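Local coordinates for conserved hypothetical protein (PDB 2FNA) that probably binds and hydrolyses ATP as an archaeal AAA+ ATPase, and holds ADP and a magnesium ion in this crystal, at residues 16-21 against 207-212; 33-36 against 42-45; 216-221 against 230-235. All blocks are in the same frame, centred on the assembly; numbering follows the deposited sequence.

All three interactions belong to the archaeal ATPase domain of the P-loop class. Interaction 2 lies near the centre of the chain, where strand 32-37 of the five-stranded parallel sheet leads into helix 43-54. In sequence it falls between the two segments of interaction 1. The centres of interactions 1 and 2 are about 13 Å apart, and both touch ADP, one at the adenine and the other at the phosphates. Interaction 3 comes last, its centre about 14 Å from that of interaction 1 and about 25 Å from that of interaction 2. Interactions 1 and 3 share helix 211-225 and touch where Phe217 packs on Phe16 and Phe209. The nucleotide thus lies between the sheet core and the helices that follow it.

Interaction 1. Residues 16-21 against 207-212; sequences FDREKE and KPFSRE. With ADP (adenosine-5'-diphosphate), chain D.
Arg18 turns both terminal nitrogens of its guanidinium on one backbone oxygen, Lys207 O. The bond from Arg18 NH2 to Lys207 O is short, 2.6 Å. It runs almost straight on from the carbonyl, with a C=O...N angle of 163°, but Lys207 O is tilted out of the guanidinium plane. The second bond, from NH1, is weak. NH1 also donates to a water that lies 2.9 Å from Pro208 O, which may in turn link the group to that carbonyl. A bend in the side chain at chi2 (-67°) helps to bring the guanidinium there. One of its faces is covered by Phe209, whose CE1 sits over the centre, 3.6 Å from Arg18 CZ. A leucine here would probably leave Lys207 O without its guanidinium donors and remove the flat group that Phe209 CE1 rests on. The segment 207-212 links strand 202-206 of the P-loop core to helix 211-225, and so the arginine joins the residues ahead of the P-loop to the connection between core and helices. Phe16 and Phe209 make an offset edge-to-face stack, with planes at 82° and centroids 5.6 Å apart. The edge of Phe16 faces Phe209, and CD2 of Phe16 comes within 3.8 Å of CZ of Phe209. The backbone of Phe16 reads the adenine: its N donates to ADP N1 at 2.9 Å, and its O accepts from ADP N6 at the same distance. That amino group also lies in the plane of the Phe209 ring, at its edge. Pro243 and Leu246 of helix 243-256 pack on Phe209 as well.

Interaction 2. Residues 33-36 against 42-45; sequences TLVL and GKSS. With MG (magnesium ion), chain C; ADP (adenosine-5'-diphosphate), chain D.
Lys43 buries most of the surface here, by laying its chain along residues 33-36 of strand 32-37 before its amine turns to the phosphates. Its CD rests 3.5 Å from Leu36 C, close to the carbonyl of Val35 too. Nearer the backbone, Lys43 CB packs against Val35 CG1 at 3.7 Å. Val35 and Lys43 lie alongside, pointing opposite ways. Leu36 takes part through its backbone, since its side chain leaves on the far side toward Leu183 and Tyr184. Bends at chi3 (-64°) and chi4 (-62°) curl the lysine back, and Lys43 NZ reaches ADP O1B at 2.9 Å. NZ also bonds to Ser178 OG and Gly37 O, so three partners fix the amine. The arrangement is consistent with a Walker A P-loop, the strand-loop-helix of P-loop ATPases, running from Gly37 to Ser44. Backbone amides at the start of the helix wrap the phosphates. Lys43 N meets ADP O1B at 2.8 Å, a nearly straight bond. Gly42 N bonds to the bridging O3A, and weakly to O1B, which therefore has three donors. Gly42 has a phi of 107°, where a side chain would jam against the preceding carbonyl and crowd ADP N7. Ser44 N binds ADP O3B at 2.9 Å. Ser44 OG and O3B both coordinate the magnesium ion, and four waters complete its six ligands. Asp144, at the end of strand 139-144, is hydrogen-bonded to Ser44 OG and may be the Walker B aspartate. On the alpha phosphate, Ser45 OG donates to ADP O1A at 2.6 Å, and Ser45 N donates to the same oxygen.

Interaction 3. Residues 216-221 against 230-235; sequences EFLRRG and KDYEVV
Arg219 lies across the end of Tyr232, and its NH2 is placed 2.6 Å from Glu216 OE2, one helical turn back. This salt bridge is doubtful, because Arg219 has two deposited conformers. Against Tyr232 the arginine uses its backbone and the base of its chain. Arg219 CG is 3.7 Å from Tyr232 OH, and Arg219 CB lies near the same hydroxyl. The closest approach is Tyr232 CE1 to Arg219 N, 3.3 Å, where the amide meets the ring obliquely. Tyr232 CG stands anti to its carbonyl carbon (chi1 -63°), which sends the ring across to helix 211-225. There its edge meets Leu218 CB in the ring plane, with Tyr232 CD1 3.7 Å from Leu218 CB. Helices 211-225 and 232-239 follow each other in the chain through a short loop and pack against each other. They probably belong to the helical lid that follows the core in AAA+ ATPases. Tyr232 is the main wedge between them, and Ile215, Phe222 and Phe229 also touch this side chain. Deeper in, Leu218 and Val235 meet tip to tip, with Leu218 CD1 3.7 Å from Val235 CG1. Phe249 of helix 243-256 contacts both, so a third helix closes this apolar patch. Phe217, on the neighbouring side of helix 211-225, touches ADP, and Glu233 forms a salt bridge with Arg211 at the start of that helix.

Interaction 1. Residues 16-21 against 207-212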
loop_
_atom_site.group_PDB
_atom_site.type_symbol
_atom_site.label_atom_id
_atom_site.label_comp_id
_atom_site.label_asym_id
_atom_site.label_seq_id
_atom_site.Cartn_x
_atom_site.Cartn_y
_atom_site.Cartn_z
ATOM N N PHE A 16 1.315 5.124 -17.373
ATOM C CA PHE A 16 2.688 5.216 -17.931
ATOM C C PHE A 16 3.592 4.029 -17.567
ATOM O O PHE A 16 3.889 3.819 -16.393
ATOM C CB PHE A 16 3.349 6.479 -17.414
ATOM C CG PHE A 16 4.758 6.655 -17.861
ATOM C CD1 PHE A 16 5.055 6.803 -19.208
ATOM C CD2 PHE A 16 5.795 6.740 -16.939
ATOM C CE1 PHE A 16 6.355 6.994 -19.616
ATOM C CE2 PHE A 16 7.099 6.944 -17.349
ATOM C CZ PHE A 16 7.381 7.071 -18.675
ATOM N N ASP A 17 4.054 3.304 -18.591
ATOM C CA ASP A 17 4.966 2.159 -18.484
ATOM C C ASP A 17 4.667 1.216 -17.333
ATOM O O ASP A 17 3.546 0.711 -17.254
ATOM C CB ASP A 17 6.450 2.581 -18.517
ATOM C CG ASP A 17 7.389 1.480 -19.101
ATOM O OD1 ASP A 17 7.002 0.274 -19.279
ATOM O OD2 ASP A 17 8.552 1.850 -19.402
ATOM N N ARG A 18 5.664 0.979 -16.465
ATOM C CA ARG A 18 5.689 -0.182 -15.566
ATOM C C ARG A 18 5.287 -1.506 -16.230
ATOM O O ARG A 18 4.670 -2.351 -15.593
ATOM C CB ARG A 18 4.805 0.036 -14.328
ATOM C CG ARG A 18 4.946 1.348 -13.672
ATOM C CD ARG A 18 6.307 1.595 -13.014
ATOM N NE ARG A 18 6.099 2.548 -11.944
ATOM C CZ ARG A 18 7.058 3.195 -11.297
ATOM N NH1 ARG A 18 8.332 3.000 -11.615
ATOM N NH2 ARG A 18 6.713 4.020 -10.306
ATOM N N GLU A 19 5.654 -1.709 -17.492
ATOM C CA GLU A 19 5.237 -2.914 -18.204
ATOM C C GLU A 19 5.817 -4.205 -17.634
ATOM O O GLU A 19 5.122 -5.202 -17.566
ATOM C CB GLU A 19 5.540 -2.800 -19.708
ATOM C CG GLU A 19 4.797 -1.625 -20.341
ATOM C CD GLU A 19 4.348 -1.858 -21.781
ATOM O OE1 GLU A 19 5.081 -2.514 -22.565
ATOM O OE2 GLU A 19 3.251 -1.353 -22.123
ATOM N N LYS A 20 7.089 -4.194 -17.228
ATOM C CA LYS A 20 7.716 -5.377 -16.641
ATOM C C LYS A 20 7.025 -5.738 -15.328
ATOM O O LYS A 20 6.819 -6.910 -15.032
ATOM C CB LYS A 20 9.212 -5.134 -16.344
ATOM C CG LYS A 20 10.061 -4.886 -17.573
ATOM N N GLU A 21 6.679 -4.716 -14.539
ATOM C CA GLU A 21 6.046 -4.939 -13.251
ATOM C C GLU A 21 4.654 -5.536 -13.407
ATOM O O GLU A 21 4.307 -6.459 -12.692
ATOM C CB GLU A 21 5.998 -3.659 -12.427
ATOM C CG GLU A 21 7.365 -3.183 -11.949
ATOM C CD GLU A 21 8.181 -2.469 -13.027
ATOM O OE1 GLU A 21 7.647 -2.196 -14.119
ATOM O OE2 GLU A 21 9.376 -2.200 -12.782
ATOM N N LYS A 207 9.155 1.752 -7.738
ATOM C CA LYS A 207 10.038 2.785 -7.213
ATOM C C LYS A 207 9.510 4.110 -7.722
ATOM O O LYS A 207 8.793 4.142 -8.713
ATOM C CB LYS A 207 11.517 2.505 -7.609
ATOM C CG LYS A 207 12.116 1.346 -6.762
ATOM C CD LYS A 207 13.536 1.066 -7.081
ATOM C CE LYS A 207 14.033 -0.207 -6.371
ATOM N NZ LYS A 207 13.886 -0.144 -4.857
ATOM N N PRO A 208 9.820 5.205 -7.020
ATOM C CA PRO A 208 9.592 6.525 -7.564
ATOM C C PRO A 208 10.177 6.625 -8.955
ATOM O O PRO A 208 11.189 5.955 -9.260
ATOM C CB PRO A 208 10.417 7.422 -6.635
ATOM C CG PRO A 208 10.394 6.714 -5.351
ATOM C CD PRO A 208 10.464 5.263 -5.703
ATOM N N PHE A 209 9.610 7.484 -9.783
ATOM C CA PHE A 209 10.265 7.816 -11.043
ATOM C C PHE A 209 11.641 8.448 -10.842
ATOM O O PHE A 209 11.837 9.303 -9.959
ATOM C CB PHE A 209 9.393 8.758 -11.870
ATOM C CG PHE A 209 8.057 8.171 -12.302
ATOM C CD1 PHE A 209 7.939 6.861 -12.690
ATOM C CD2 PHE A 209 6.939 8.976 -12.391
ATOM C CE1 PHE A 209 6.699 6.346 -13.097
ATOM C CE2 PHE A 209 5.705 8.472 -12.825
ATOM C CZ PHE A 209 5.598 7.161 -13.194
ATOM N N SER A 210 12.607 8.016 -11.666
ATOM C CA SER A 210 13.836 8.754 -11.841
ATOM C C SER A 210 13.520 10.082 -12.550
ATOM O O SER A 210 12.376 10.336 -12.971
ATOM C CB SER A 210 14.785 7.947 -12.711
ATOM O OG SER A 210 14.286 7.956 -14.040
ATOM N N ARG A 211 14.540 10.923 -12.704
ATOM C CA ARG A 211 14.388 12.222 -13.360
ATOM C C ARG A 211 13.841 12.058 -14.751
ATOM O O ARG A 211 12.935 12.785 -15.177
ATOM C CB ARG A 211 15.725 12.949 -13.435
ATOM C CG ARG A 211 15.641 14.310 -14.028
ATOM C CD ARG A 211 17.022 14.952 -14.107
ATOM N NE ARG A 211 17.188 15.806 -15.292
ATOM C CZ ARG A 211 17.296 15.356 -16.548
ATOM N NH1 ARG A 211 17.266 14.059 -16.825
ATOM N NH2 ARG A 211 17.441 16.216 -17.548
ATOM N N GLU A 212 14.412 11.088 -15.449
ATOM C CA GLU A 212 14.124 10.836 -16.848
ATOM C C GLU A 212 12.748 10.210 -17.029
ATOM O O GLU A 212 12.049 10.548 -17.967
ATOM C CB GLU A 212 15.252 9.976 -17.481
ATOM C CG GLU A 212 16.669 10.658 -17.490
ATOM C CD GLU A 212 17.435 10.659 -16.118
ATOM O OE1 GLU A 212 17.097 9.882 -15.183
ATOM O OE2 GLU A 212 18.394 11.458 -15.977
HETATM P PB ADP D . -0.362 3.314 -4.307
HETATM O O1B ADP D . 1.012 2.772 -4.542
HETATM O O2B ADP D . -0.379 4.341 -3.179
HETATM O O3B ADP D . -1.477 2.324 -4.257
HETATM P PA ADP D . -1.925 4.420 -6.555
HETATM O O1A ADP D . -2.196 3.299 -7.506
HETATM O O2A ADP D . -3.075 4.693 -5.678
HETATM O O3A ADP D . -0.581 4.269 -5.651
HETATM O "O5'" ADP D . -1.433 5.644 -7.440
HETATM C "C5'" ADP D . -1.259 6.966 -6.901
HETATM C "C4'" ADP D . -1.679 8.006 -7.937
HETATM O "O4'" ADP D . -0.725 8.125 -8.975
HETATM C "C3'" ADP D . -2.969 7.708 -8.635
HETATM O "O3'" ADP D . -3.542 8.973 -9.028
HETATM C "C2'" ADP D . -2.552 6.977 -9.892
HETATM O "O2'" ADP D . -3.486 7.124 -10.951
HETATM C "C1'" ADP D . -1.272 7.698 -10.209
HETATM N N9 ADP D . -0.234 6.896 -10.847
HETATM C C8 ADP D . 0.744 6.218 -10.207
HETATM N N7 ADP D . 1.567 5.652 -11.089
HETATM C C5 ADP D . 1.100 5.949 -12.325
HETATM C C6 ADP D . 1.494 5.675 -13.724
HETATM N N6 ADP D . 2.574 4.911 -13.991
HETATM N N1 ADP D . 0.747 6.211 -14.731
HETATM C C2 ADP D . -0.327 6.986 -14.490
HETATM N N3 ADP D . -0.738 7.284 -13.246
HETATM C C4 ADP D . -0.069 6.804 -12.161
HETATM O O HOH W 1 10.818 3.869 -11.251
HETATM O O HOH W 2 9.968 0.067 -10.185
#

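Interaction 2. Residues 33-36 against 42-45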
loop_
_atom_site.group_PDB
_atom_site.type_symbol
_atom_site.label_atom_id
_atom_site.label_comp_id
_atom_site.label_asym_id
_atom_site.label_seq_id
_atom_site.Cartn_x
_atom_site.Cartn_y
_atom_site.Cartn_z
ATOM N N THR A 33 1.849 -13.256 -4.339
ATOM C CA THR A 33 2.529 -12.176 -5.028
ATOM C C THR A 33 2.497 -10.953 -4.089
ATOM O O THR A 33 1.418 -10.578 -3.570
ATOM C CB THR A 33 1.884 -11.898 -6.400
ATOM O OG1 THR A 33 2.100 -13.018 -7.273
ATOM C CG2 THR A 33 2.414 -10.611 -7.037
ATOM N N LEU A 34 3.690 -10.405 -3.814
ATOM C CA LEU A 34 3.837 -9.168 -3.052
ATOM C C LEU A 34 4.014 -7.995 -4.013
ATOM O O LEU A 34 4.788 -8.051 -4.971
ATOM C CB LEU A 34 5.016 -9.208 -2.076
ATOM C CG LEU A 34 4.970 -10.228 -0.946
ATOM C CD1 LEU A 34 6.087 -9.879 0.003
ATOM C CD2 LEU A 34 3.615 -10.270 -0.198
ATOM N N VAL A 35 3.252 -6.942 -3.762
ATOM C CA VAL A 35 3.406 -5.695 -4.497
ATOM C C VAL A 35 3.918 -4.672 -3.497
ATOM O O VAL A 35 3.222 -4.307 -2.547
ATOM C CB VAL A 35 2.086 -5.236 -5.186
ATOM C CG1 VAL A 35 2.318 -3.931 -5.962
ATOM C CG2 VAL A 35 1.582 -6.340 -6.194
ATOM N N LEU A 36 5.138 -4.216 -3.728
ATOM C CA LEU A 36 5.796 -3.267 -2.846
ATOM C C LEU A 36 5.984 -1.888 -3.489
ATOM O O LEU A 36 5.877 -1.716 -4.701
ATOM C CB LEU A 36 7.167 -3.828 -2.409
ATOM C CG LEU A 36 7.175 -5.273 -1.888
ATOM C CD1 LEU A 36 8.586 -5.770 -1.645
ATOM C CD2 LEU A 36 6.373 -5.390 -0.614
ATOM N N GLY A 42 1.864 3.578 -7.347
ATOM C CA GLY A 42 1.030 2.930 -8.345
ATOM C C GLY A 42 0.651 1.504 -8.031
ATOM O O GLY A 42 0.211 0.774 -8.935
ATOM N N LYS A 43 0.800 1.093 -6.766
ATOM C CA LYS A 43 0.567 -0.312 -6.402
ATOM C C LYS A 43 -0.891 -0.679 -6.669
ATOM O O LYS A 43 -1.158 -1.636 -7.371
ATOM C CB LYS A 43 0.948 -0.616 -4.948
ATOM C CG LYS A 43 2.414 -0.402 -4.581
ATOM C CD LYS A 43 2.682 -0.750 -3.128
ATOM C CE LYS A 43 1.926 0.150 -2.126
ATOM N NZ LYS A 43 2.319 1.569 -2.237
ATOM N N SER A 44 -1.839 0.089 -6.130
ATOM C CA SER A 44 -3.254 -0.246 -6.334
ATOM C C SER A 44 -3.604 -0.205 -7.831
ATOM O O SER A 44 -4.368 -1.045 -8.317
ATOM C CB SER A 44 -4.195 0.653 -5.506
ATOM O OG SER A 44 -3.976 0.529 -4.102
ATOM N N SER A 45 -3.018 0.745 -8.563
ATOM C CA SER A 45 -3.185 0.839 -10.025
ATOM C C SER A 45 -2.773 -0.428 -10.801
ATOM O O SER A 45 -3.550 -0.948 -11.654
ATOM C CB SER A 45 -2.442 2.078 -10.583
ATOM O OG SER A 45 -2.905 3.321 -10.024
HETATM MG MG MG C . -2.860 1.890 -2.861
HETATM P PB ADP D . -0.362 3.314 -4.307
HETATM O O1B ADP D . 1.012 2.772 -4.542
HETATM O O2B ADP D . -0.379 4.341 -3.179
HETATM O O3B ADP D . -1.477 2.324 -4.257
HETATM P PA ADP D . -1.925 4.420 -6.555
HETATM O O1A ADP D . -2.196 3.299 -7.506
HETATM O O2A ADP D . -3.075 4.693 -5.678
HETATM O O3A ADP D . -0.581 4.269 -5.651
HETATM O "O5'" ADP D . -1.433 5.644 -7.440
HETATM C "C5'" ADP D . -1.259 6.966 -6.901
HETATM C "C4'" ADP D . -1.679 8.006 -7.937
HETATM O "O4'" ADP D . -0.725 8.125 -8.975
HETATM C "C3'" ADP D . -2.969 7.708 -8.635
HETATM O "O3'" ADP D . -3.542 8.973 -9.028
HETATM C "C2'" ADP D . -2.552 6.977 -9.892
HETATM O "O2'" ADP D . -3.486 7.124 -10.951
HETATM C "C1'" ADP D . -1.272 7.698 -10.209
HETATM N N9 ADP D . -0.234 6.896 -10.847
HETATM C C8 ADP D . 0.744 6.218 -10.207
HETATM N N7 ADP D . 1.567 5.652 -11.089
HETATM C C5 ADP D . 1.100 5.949 -12.325
HETATM C C6 ADP D . 1.494 5.675 -13.724
HETATM N N6 ADP D . 2.574 4.911 -13.991
HETATM N N1 ADP D . 0.747 6.211 -14.731
HETATM C C2 ADP D . -0.327 6.986 -14.490
HETATM N N3 ADP D . -0.738 7.284 -13.246
HETATM C C4 ADP D . -0.069 6.804 -12.161
HETATM O O HOH W 3 -1.911 3.167 -1.460
HETATM O O HOH W 4 -2.012 0.231 -2.154
HETATM O O HOH W 5 -4.063 3.411 -3.683
HETATM O O HOH W 6 -4.435 1.488 -1.485
#

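Interaction 3. Residues 216-221 against 230-235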
loop_
_atom_site.group_PDB
_atom_site.type_symbol
_atom_site.label_atom_id
_atom_site.label_comp_id
_atom_site.label_asym_id
_atom_site.label_seq_id
_atom_site.Cartn_x
_atom_site.Cartn_y
_atom_site.Cartn_z
ATOM N N GLU A 216 9.491 12.027 -18.742
ATOM C CA GLU A 216 8.774 11.310 -19.782
ATOM C C GLU A 216 7.288 11.107 -19.440
ATOM O O GLU A 216 6.459 11.109 -20.329
ATOM C CB GLU A 216 9.469 9.983 -20.084
ATOM C CG GLU A 216 8.887 9.214 -21.273
ATOM C CD GLU A 216 8.735 10.061 -22.557
ATOM O OE1 GLU A 216 9.608 10.921 -22.857
ATOM O OE2 GLU A 216 7.725 9.846 -23.264
ATOM N N PHE A 217 6.958 10.942 -18.159
ATOM C CA PHE A 217 5.563 10.780 -17.699
ATOM C C PHE A 217 4.747 12.042 -17.982
ATOM O O PHE A 217 3.636 11.999 -18.524
ATOM C CB PHE A 217 5.569 10.467 -16.187
ATOM C CG PHE A 217 4.221 10.500 -15.536
ATOM C CD1 PHE A 217 3.284 9.530 -15.835
ATOM C CD2 PHE A 217 3.890 11.490 -14.615
ATOM C CE1 PHE A 217 2.044 9.528 -15.255
ATOM C CE2 PHE A 217 2.654 11.497 -14.020
ATOM C CZ PHE A 217 1.702 10.512 -14.342
ATOM N N LEU A 218 5.313 13.176 -17.605
ATOM C CA LEU A 218 4.657 14.469 -17.801
ATOM C C LEU A 218 4.522 14.782 -19.279
ATOM O O LEU A 218 3.453 15.187 -19.725
ATOM C CB LEU A 218 5.489 15.562 -17.169
ATOM C CG LEU A 218 5.488 15.522 -15.654
ATOM C CD1 LEU A 218 6.363 16.606 -15.198
ATOM C CD2 LEU A 218 4.068 15.706 -15.110
ATOM N N ARG A 219 5.635 14.602 -20.001
ATOM C CA ARG A 219 5.679 14.782 -21.458
ATOM C C ARG A 219 4.556 14.005 -22.112
ATOM O O ARG A 219 3.821 14.521 -22.932
ATOM C CB ARG A 219 7.016 14.297 -22.053
ATOM C CG ARG A 219 7.266 14.820 -23.459
ATOM C CD ARG A 219 8.238 13.961 -24.318
ATOM N NE ARG A 219 7.849 12.598 -24.746
ATOM C CZ ARG A 219 6.619 12.117 -24.967
ATOM N NH1 ARG A 219 5.531 12.840 -24.797
ATOM N NH2 ARG A 219 6.468 10.859 -25.365
ATOM N N ARG A 220 4.411 12.747 -21.734
ATOM C CA ARG A 220 3.351 11.930 -22.294
ATOM C C ARG A 220 1.944 12.457 -21.975
ATOM O O ARG A 220 1.073 12.430 -22.828
ATOM C CB ARG A 220 3.494 10.482 -21.856
ATOM C CG ARG A 220 2.269 9.693 -22.200
ATOM C CD ARG A 220 2.486 8.219 -22.264
ATOM N NE ARG A 220 1.176 7.591 -22.122
ATOM C CZ ARG A 220 0.969 6.287 -22.012
ATOM N NH1 ARG A 220 2.001 5.445 -22.045
ATOM N NH2 ARG A 220 -0.280 5.834 -21.867
ATOM N N GLY A 221 1.712 12.959 -20.767
ATOM C CA GLY A 221 0.369 13.407 -20.400
ATOM C C GLY A 221 -0.000 14.726 -21.042
ATOM O O GLY A 221 -1.175 14.985 -21.363
ATOM N N LYS A 230 7.089 23.212 -21.293
ATOM C CA LYS A 230 8.548 23.385 -21.404
ATOM C C LYS A 230 9.339 23.073 -20.117
ATOM O O LYS A 230 10.454 22.507 -20.173
ATOM C CB LYS A 230 8.855 24.811 -21.890
ATOM C CG LYS A 230 8.701 25.003 -23.403
ATOM N N ASP A 231 8.736 23.375 -18.971
ATOM C CA ASP A 231 9.431 23.397 -17.677
ATOM C C ASP A 231 9.508 22.056 -16.918
ATOM O O ASP A 231 9.268 22.008 -15.715
ATOM C CB ASP A 231 8.717 24.414 -16.785
ATOM C CG ASP A 231 8.802 25.800 -17.323
ATOM O OD1 ASP A 231 9.917 26.363 -17.299
ATOM O OD2 ASP A 231 7.752 26.316 -17.760
ATOM N N TYR A 232 9.849 20.976 -17.602
ATOM C CA TYR A 232 9.858 19.674 -16.969
ATOM C C TYR A 232 10.866 19.575 -15.815
ATOM O O TYR A 232 10.597 18.911 -14.830
ATOM C CB TYR A 232 10.144 18.588 -17.990
ATOM C CG TYR A 232 9.100 18.456 -19.062
ATOM C CD1 TYR A 232 7.896 17.787 -18.816
ATOM C CD2 TYR A 232 9.318 18.971 -20.333
ATOM C CE1 TYR A 232 6.921 17.673 -19.812
ATOM C CE2 TYR A 232 8.371 18.831 -21.338
ATOM C CZ TYR A 232 7.183 18.176 -21.081
ATOM O OH TYR A 232 6.259 18.060 -22.091
ATOM N N GLU A 233 12.017 20.236 -15.938
ATOM C CA GLU A 233 13.089 20.079 -14.950
ATOM C C GLU A 233 12.735 20.723 -13.630
ATOM O O GLU A 233 13.016 20.159 -12.574
ATOM C CB GLU A 233 14.401 20.692 -15.450
ATOM C CG GLU A 233 14.970 20.041 -16.671
ATOM C CD GLU A 233 15.512 18.678 -16.380
ATOM O OE1 GLU A 233 16.061 18.463 -15.275
ATOM O OE2 GLU A 233 15.384 17.818 -17.270
ATOM N N VAL A 234 12.128 21.900 -13.674
ATOM C CA VAL A 234 11.718 22.549 -12.447
ATOM C C VAL A 234 10.617 21.747 -11.750
ATOM O O VAL A 234 10.558 21.724 -10.524
ATOM C CB VAL A 234 11.282 24.030 -12.634
ATOM C CG1 VAL A 234 10.036 24.153 -13.454
ATOM C CG2 VAL A 234 11.074 24.695 -11.267
ATOM N N VAL A 235 9.754 21.092 -12.527
ATOM C CA VAL A 235 8.696 20.298 -11.922
ATOM C C VAL A 235 9.352 19.151 -11.158
ATOM O O VAL A 235 9.051 18.960 -10.003
ATOM C CB VAL A 235 7.657 19.768 -12.934
ATOM C CG1 VAL A 235 6.623 18.854 -12.222
ATOM C CG2 VAL A 235 6.935 20.901 -13.614
#